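Local coordinates for ABC transporter, periplasmic substrate-binding protein (Vibrio cholerae O1 biovar eltor, PDB 1TWY) that probably binds phosphate in the periplasm and delivers it to an ABC-type transporter, as expected for a substrate-binding receptor of the periplasmic binding protein superfamily, at residues Ser153-Ser158 against Val201-Ile206; Ser158-Met163 against Ser175-Thr180; Val213-Ile216 against Asp222-Ser225. All coordinates share one frame; numbering follows the deposited sequence.

Interactions 1 and 2 use opposite ends of helix 154-163 and share S158; their centres lie about 10 Å apart. Interaction 1 is partly buried and apolar, setting the first turn of the helix on strand 200-205 of the main sheet. Interaction 2 is a buried but polar contact, joining the same helix to the loop 175-180. R156 and F203 of interaction 1 reach S175 and F159 of interaction 2, so the two form one continuous cluster. Interaction 3 lies farther out, about 16 Å from the centre of the chain, where the loop carrying P223 meets strand 214-218; it adjoins interaction 1 through I206 and P223 but does not touch interaction 2.

Interaction 1: residues Ser153-Ser158 against Val201-Ile206; sequences SGTRYS and VGFISI
T155 and F203 carry this contact. The methyl CG2 of T155 comes up in the plane of the F203 ring, at its edge, 3.9 Å from F203 CE2 and equally near CD2. Beside it the helix backbone joins in: R156 CA stands 3.9 Å from F203 CE2, obliquely to the ring, and R156 CB touches CZ more loosely. F203 CG occupies the crowded position between backbone N and carbonyl carbon (chi1 57°), while T155 CG2 lies anti to its own N, which carries the methyl to the ring edge. The hydroxyls of T155 and S205 are 4.2 Å apart from OG1 to OG, and S205 OG is bonded instead to N187. Farther out, the helix start is fixed by S153 at the N-cap, whose OG accepts the N-H of R156, 2.9 Å from OG to N (169°). The guanidinium of R156 leads away from the strand: its NH1 is hydrogen-bonded to R149 O, and NE and NH2 turn to E160 and S175. The axes of helix 154-158 and strand 201-205, the latter part of the main sheet of the periplasmic-binding-protein fold, approach to 9.2 Å at 115°, and F159, one turn on, stacks its ring on F203. With no hydrogen bond between the segments, the junction depends on van der Waals contact around one buried phenyl ring; S205 OG and the R156 guanidinium find their polar partners outside the two segments.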
# COMPACT_ATOMS: atom_id res chain seq x y z
N SER A 153 -7.01 8.20 2.48
CA SER A 153 -6.56 7.03 1.66
C SER A 153 -5.29 6.40 2.07
O SER A 153 -4.24 7.05 2.17
CB SER A 153 -6.42 7.42 0.19
OG SER A 153 -5.64 6.53 -0.55
N GLY A 154 -5.37 5.07 2.30
CA GLY A 154 -4.18 4.28 2.51
C GLY A 154 -3.17 4.29 1.40
O GLY A 154 -1.92 4.22 1.64
N THR A 155 -3.66 4.30 0.16
CA THR A 155 -2.82 4.31 -0.98
C THR A 155 -2.01 5.62 -1.02
O THR A 155 -0.81 5.60 -1.26
CB THR A 155 -3.72 4.20 -2.18
OG1 THR A 155 -4.31 2.88 -2.14
CG2 THR A 155 -2.95 4.24 -3.42
N ARG A 156 -2.72 6.67 -0.72
CA ARG A 156 -2.04 8.04 -0.63
C ARG A 156 -0.97 8.04 0.44
O ARG A 156 0.16 8.56 0.20
CB ARG A 156 -2.98 9.13 -0.40
CG ARG A 156 -2.30 10.47 -0.42
CD ARG A 156 -3.29 11.54 -0.14
NE ARG A 156 -2.69 12.81 0.07
CZ ARG A 156 -3.34 13.99 0.10
NH1 ARG A 156 -4.66 14.18 -0.18
NH2 ARG A 156 -2.58 15.06 0.36
N TYR A 157 -1.27 7.47 1.62
CA TYR A 157 -0.32 7.50 2.71
C TYR A 157 0.94 6.74 2.30
O TYR A 157 2.05 7.21 2.53
CB TYR A 157 -0.99 6.86 3.96
CG TYR A 157 -0.03 6.82 5.07
CD1 TYR A 157 0.89 5.76 5.13
CD2 TYR A 157 0.01 7.82 6.03
CE1 TYR A 157 1.83 5.73 6.11
CE2 TYR A 157 0.96 7.76 7.06
CZ TYR A 157 1.87 6.71 7.05
OH TYR A 157 2.83 6.55 8.02
N SER A 158 0.80 5.56 1.72
CA SER A 158 1.95 4.75 1.27
C SER A 158 2.67 5.45 0.15
O SER A 158 3.83 5.44 0.16
CB SER A 158 1.44 3.42 0.84
OG SER A 158 0.85 2.75 1.94
N VAL A 201 -0.99 13.32 -14.15
CA VAL A 201 -0.27 12.21 -13.56
C VAL A 201 -0.88 11.85 -12.30
O VAL A 201 -1.42 12.68 -11.50
CB VAL A 201 1.24 12.51 -13.29
CG1 VAL A 201 1.47 13.72 -12.45
CG2 VAL A 201 2.06 11.26 -12.85
N GLY A 202 -0.88 10.54 -12.08
CA GLY A 202 -1.43 10.04 -10.85
C GLY A 202 -0.83 8.69 -10.48
O GLY A 202 0.13 8.25 -11.07
N PHE A 203 -1.38 8.11 -9.42
CA PHE A 203 -0.93 6.78 -8.87
C PHE A 203 -2.19 5.96 -8.59
O PHE A 203 -3.24 6.48 -8.18
CB PHE A 203 -0.03 6.89 -7.68
CG PHE A 203 -0.57 7.65 -6.54
CD1 PHE A 203 -0.43 9.03 -6.47
CD2 PHE A 203 -1.31 7.01 -5.56
CE1 PHE A 203 -1.00 9.76 -5.47
CE2 PHE A 203 -1.90 7.79 -4.54
CZ PHE A 203 -1.70 9.17 -4.50
N ILE A 204 -2.07 4.66 -8.77
CA ILE A 204 -3.15 3.69 -8.52
C ILE A 204 -2.51 2.39 -8.04
O ILE A 204 -1.32 2.11 -8.24
CB ILE A 204 -3.93 3.36 -9.78
CG1 ILE A 204 -3.07 2.78 -10.95
CG2 ILE A 204 -4.78 4.57 -10.31
CD1 ILE A 204 -4.01 2.43 -12.18
N SER A 205 -3.29 1.59 -7.34
CA SER A 205 -2.87 0.23 -7.02
C SER A 205 -2.49 -0.53 -8.31
O SER A 205 -3.14 -0.43 -9.34
CB SER A 205 -4.01 -0.54 -6.37
OG SER A 205 -4.78 0.25 -5.43
N ILE A 206 -1.38 -1.30 -8.26
CA ILE A 206 -0.85 -1.88 -9.45
C ILE A 206 -1.82 -2.85 -10.12
O ILE A 206 -1.91 -2.89 -11.36
CB ILE A 206 0.53 -2.55 -9.10
CG1 ILE A 206 1.24 -2.90 -10.36
CG2 ILE A 206 0.30 -3.83 -8.16
CD1 ILE A 206 2.69 -3.11 -10.11

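Interaction 2: residues Ser158-Met163 against Ser175-Thr180; sequences SFESLM and SDVAPT
The carboxylate of E160 is met by S175 from above its plane: S175 OG donates to E160 OE2 at 2.8 Å, 40° out of the plane. E160 OE1 is near the same hydroxyl and lies 3.2 Å from S175 CB. V177 CG2 touches the carboxylate too, 3.3 Å from E160 OE2, with the two side chains crossing at about a right angle. CG of M163, a selenomethionine, lies 3.9 Å above one face of the F159 ring, offset toward the rim; Y127 packs edge-to-face with this ring. CG of E160 is anti to the carbonyl carbon (chi1 -61°) and the chain beyond is extended, which carries the carboxylate to S175. Besides S175, OE2 takes a salt bridge from R156 NE, while R156 NH2 donates to S175 OG. Arginine, serine and glutamate thus form a closed triangle of polar contacts, and the arginine would probably favour the ionised form of this buried acid. Within the loop, V177 N makes a weak bond back to S175 OG (3.4 Å). The magnesium ion, which G164 and T166 bind, is about 9 Å from the E160 side chain. Segment 175-180 leaves the small hairpin of strands 166-169 and 172-175 and runs toward strand 182-184; it passes helix 154-163 at E160 and helix 120-128 at Y127, on which V177 packs and to which A178 bonds by its backbone.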
# COMPACT_ATOMS: atom_id res chain seq x y z
N SER A 158 0.80 5.56 1.72
CA SER A 158 1.95 4.75 1.27
C SER A 158 2.67 5.45 0.15
O SER A 158 3.83 5.44 0.16
CB SER A 158 1.44 3.42 0.84
OG SER A 158 0.85 2.75 1.94
N PHE A 159 1.99 6.08 -0.78
CA PHE A 159 2.71 6.77 -1.90
C PHE A 159 3.60 7.91 -1.30
O PHE A 159 4.76 8.04 -1.64
CB PHE A 159 1.70 7.37 -2.85
CG PHE A 159 2.27 8.29 -3.91
CD1 PHE A 159 2.86 7.77 -5.01
CD2 PHE A 159 2.23 9.71 -3.76
CE1 PHE A 159 3.51 8.60 -5.95
CE2 PHE A 159 2.79 10.52 -4.79
CZ PHE A 159 3.42 9.90 -5.84
N GLU A 160 3.00 8.64 -0.42
CA GLU A 160 3.73 9.74 0.22
C GLU A 160 4.82 9.28 1.11
O GLU A 160 5.95 9.83 1.04
CB GLU A 160 2.82 10.75 0.93
CG GLU A 160 1.81 11.49 0.08
CD GLU A 160 1.02 12.50 0.79
OE1 GLU A 160 1.00 12.65 1.99
OE2 GLU A 160 0.17 13.13 0.09
N SER A 161 4.62 8.17 1.81
CA SER A 161 5.70 7.63 2.62
C SER A 161 6.87 7.12 1.77
O SER A 161 8.06 7.48 1.98
CB SER A 161 5.16 6.53 3.52
OG SER A 161 6.20 5.89 4.27
N LEU A 162 6.55 6.42 0.69
CA LEU A 162 7.56 5.89 -0.21
C LEU A 162 8.38 7.03 -0.90
O LEU A 162 9.58 6.87 -1.11
CB LEU A 162 6.97 4.94 -1.26
CG LEU A 162 6.50 3.58 -0.76
CD1 LEU A 162 5.45 2.99 -1.66
CD2 LEU A 162 7.76 2.65 -0.66
N MSE A 163 7.74 8.15 -1.16
CA MSE A 163 8.34 9.21 -1.92
C MSE A 163 8.95 10.29 -1.06
O MSE A 163 9.51 11.23 -1.61
CB MSE A 163 7.29 9.82 -2.87
CG MSE A 163 6.74 8.84 -3.91
SE MSE A 163 8.30 8.32 -5.06
CE MSE A 163 9.01 10.18 -5.34
N SER A 175 1.03 15.73 5.14
CA SER A 175 1.32 15.66 3.72
C SER A 175 2.07 16.92 3.24
O SER A 175 1.67 18.05 3.54
CB SER A 175 0.02 15.52 2.89
OG SER A 175 0.29 15.55 1.53
N ASP A 176 3.07 16.69 2.39
CA ASP A 176 3.91 17.80 1.87
C ASP A 176 3.71 17.94 0.35
O ASP A 176 4.45 18.65 -0.36
CB ASP A 176 5.35 17.49 2.15
CG ASP A 176 6.27 18.74 2.12
OD1 ASP A 176 5.81 19.86 2.34
OD2 ASP A 176 7.44 18.55 1.88
N VAL A 177 2.66 17.34 -0.17
CA VAL A 177 2.26 17.48 -1.56
C VAL A 177 1.66 18.85 -1.71
O VAL A 177 0.87 19.34 -0.89
CB VAL A 177 1.20 16.38 -1.98
CG1 VAL A 177 0.66 16.52 -3.31
CG2 VAL A 177 1.88 15.05 -1.94
N ALA A 178 2.04 19.45 -2.78
CA ALA A 178 1.54 20.79 -3.07
C ALA A 178 0.03 20.85 -3.08
O ALA A 178 -0.60 20.06 -3.68
CB ALA A 178 2.07 21.22 -4.36
N PRO A 179 -0.60 21.78 -2.41
CA PRO A 179 -2.04 21.70 -2.27
C PRO A 179 -2.78 22.11 -3.57
O PRO A 179 -3.98 22.04 -3.59
CB PRO A 179 -2.35 22.68 -1.11
CG PRO A 179 -1.30 23.66 -1.21
CD PRO A 179 -0.03 22.91 -1.65
N THR A 180 -2.06 22.47 -4.62
CA THR A 180 -2.64 22.53 -5.96
C THR A 180 -2.94 21.14 -6.60
O THR A 180 -3.61 21.06 -7.65
CB THR A 180 -1.75 23.30 -6.94
OG1 THR A 180 -0.38 22.85 -6.91
CG2 THR A 180 -1.79 24.86 -6.68

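Interaction 3: residues Val213-Ile216 against Asp222-Ser225; sequences VKAI and DPTS
A215 and I216, on strand 214-218, meet P223, the central residue of an inverse gamma turn in the loop that leads into helix 225-229. The contact is small, 93 Å² with both sides summed, and carries no hydrogen bond between the segments. Its apolar part is a single pair: the A215 methyl points toward the loop and lies 4.1 Å from P223 CG, at the outer corner of the pyrrolidine ring. The second part brings a backbone carbonyl against carbon, with I216 O 3.6 Å from P223 CD and slightly farther from CG; the oxygen approaches the CD-CG edge obliquely from outside the ring. The I216 CB points away from the loop, its side chain packs on I107 and V109 of strand 96-109, and only its backbone serves the proline. The nearest CA pair across the segments is I216 and D222, 7.0 Å apart.

Several hydrogen bonds shape the loop around P223. The gamma turn is closed by a weak bond from T224 N to D222 O (3.0 Å), and the same carbonyl receives N227 ND2. D222 OD1 accepts from Q217 NE2, a side-chain link back to the strand just after I216. T224 is the N-cap of helix 225-229. Contact 213-216 against 222-225 thus joins a strand of the main sheet to the loop before that helix; I206 and Y233 also pack on P223. At the cap, T224 OG1 stands between the backbone N and the carbonyl carbon (chi1 66°) and accepts the backbone N-H of N227.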
# COMPACT_ATOMS: atom_id res chain seq x y z
N VAL A 213 -5.14 3.80 -19.27
CA VAL A 213 -4.02 4.64 -18.80
C VAL A 213 -2.68 3.97 -19.16
O VAL A 213 -2.68 2.77 -19.50
CB VAL A 213 -4.00 4.87 -17.26
CG1 VAL A 213 -5.22 5.54 -16.81
CG2 VAL A 213 -3.87 3.61 -16.53
N LYS A 214 -1.61 4.75 -19.13
CA LYS A 214 -0.27 4.21 -19.39
C LYS A 214 0.50 4.18 -18.03
O LYS A 214 0.76 5.26 -17.48
CB LYS A 214 0.48 5.12 -20.43
CG LYS A 214 1.79 4.49 -20.89
CD LYS A 214 2.27 5.00 -22.20
CE LYS A 214 2.74 6.36 -22.00
NZ LYS A 214 3.98 6.70 -22.97
N ALA A 215 0.84 3.02 -17.54
CA ALA A 215 1.64 2.87 -16.39
C ALA A 215 3.09 3.02 -16.81
O ALA A 215 3.48 2.42 -17.80
CB ALA A 215 1.46 1.44 -15.84
N ILE A 216 3.85 3.86 -16.16
CA ILE A 216 5.23 4.11 -16.58
C ILE A 216 6.24 3.46 -15.64
O ILE A 216 5.92 2.91 -14.57
CB ILE A 216 5.51 5.58 -16.71
CG1 ILE A 216 5.32 6.27 -15.39
CG2 ILE A 216 4.60 6.13 -17.80
CD1 ILE A 216 5.79 7.81 -15.46
N ASP A 222 10.12 -1.65 -14.72
CA ASP A 222 8.73 -1.77 -15.12
C ASP A 222 7.89 -2.16 -13.90
O ASP A 222 8.37 -2.88 -13.02
CB ASP A 222 8.49 -2.83 -16.15
CG ASP A 222 9.10 -2.52 -17.46
OD1 ASP A 222 8.95 -1.38 -17.89
OD2 ASP A 222 9.75 -3.40 -18.08
N PRO A 223 6.65 -1.68 -13.85
CA PRO A 223 5.73 -2.03 -12.77
C PRO A 223 5.07 -3.38 -12.94
O PRO A 223 3.94 -3.48 -13.50
CB PRO A 223 4.74 -0.89 -12.82
CG PRO A 223 4.62 -0.63 -14.20
CD PRO A 223 6.05 -0.70 -14.76
N THR A 224 5.81 -4.39 -12.51
CA THR A 224 5.44 -5.82 -12.63
C THR A 224 5.52 -6.53 -11.31
O THR A 224 6.29 -6.15 -10.45
CB THR A 224 6.33 -6.60 -13.62
OG1 THR A 224 7.69 -6.70 -13.21
CG2 THR A 224 6.33 -5.94 -15.02
N SER A 225 4.76 -7.63 -11.25
CA SER A 225 4.75 -8.51 -10.10
C SER A 225 6.14 -9.03 -9.80
O SER A 225 6.64 -8.88 -8.69
CB SER A 225 3.74 -9.64 -10.28
OG SER A 225 2.51 -9.05 -9.94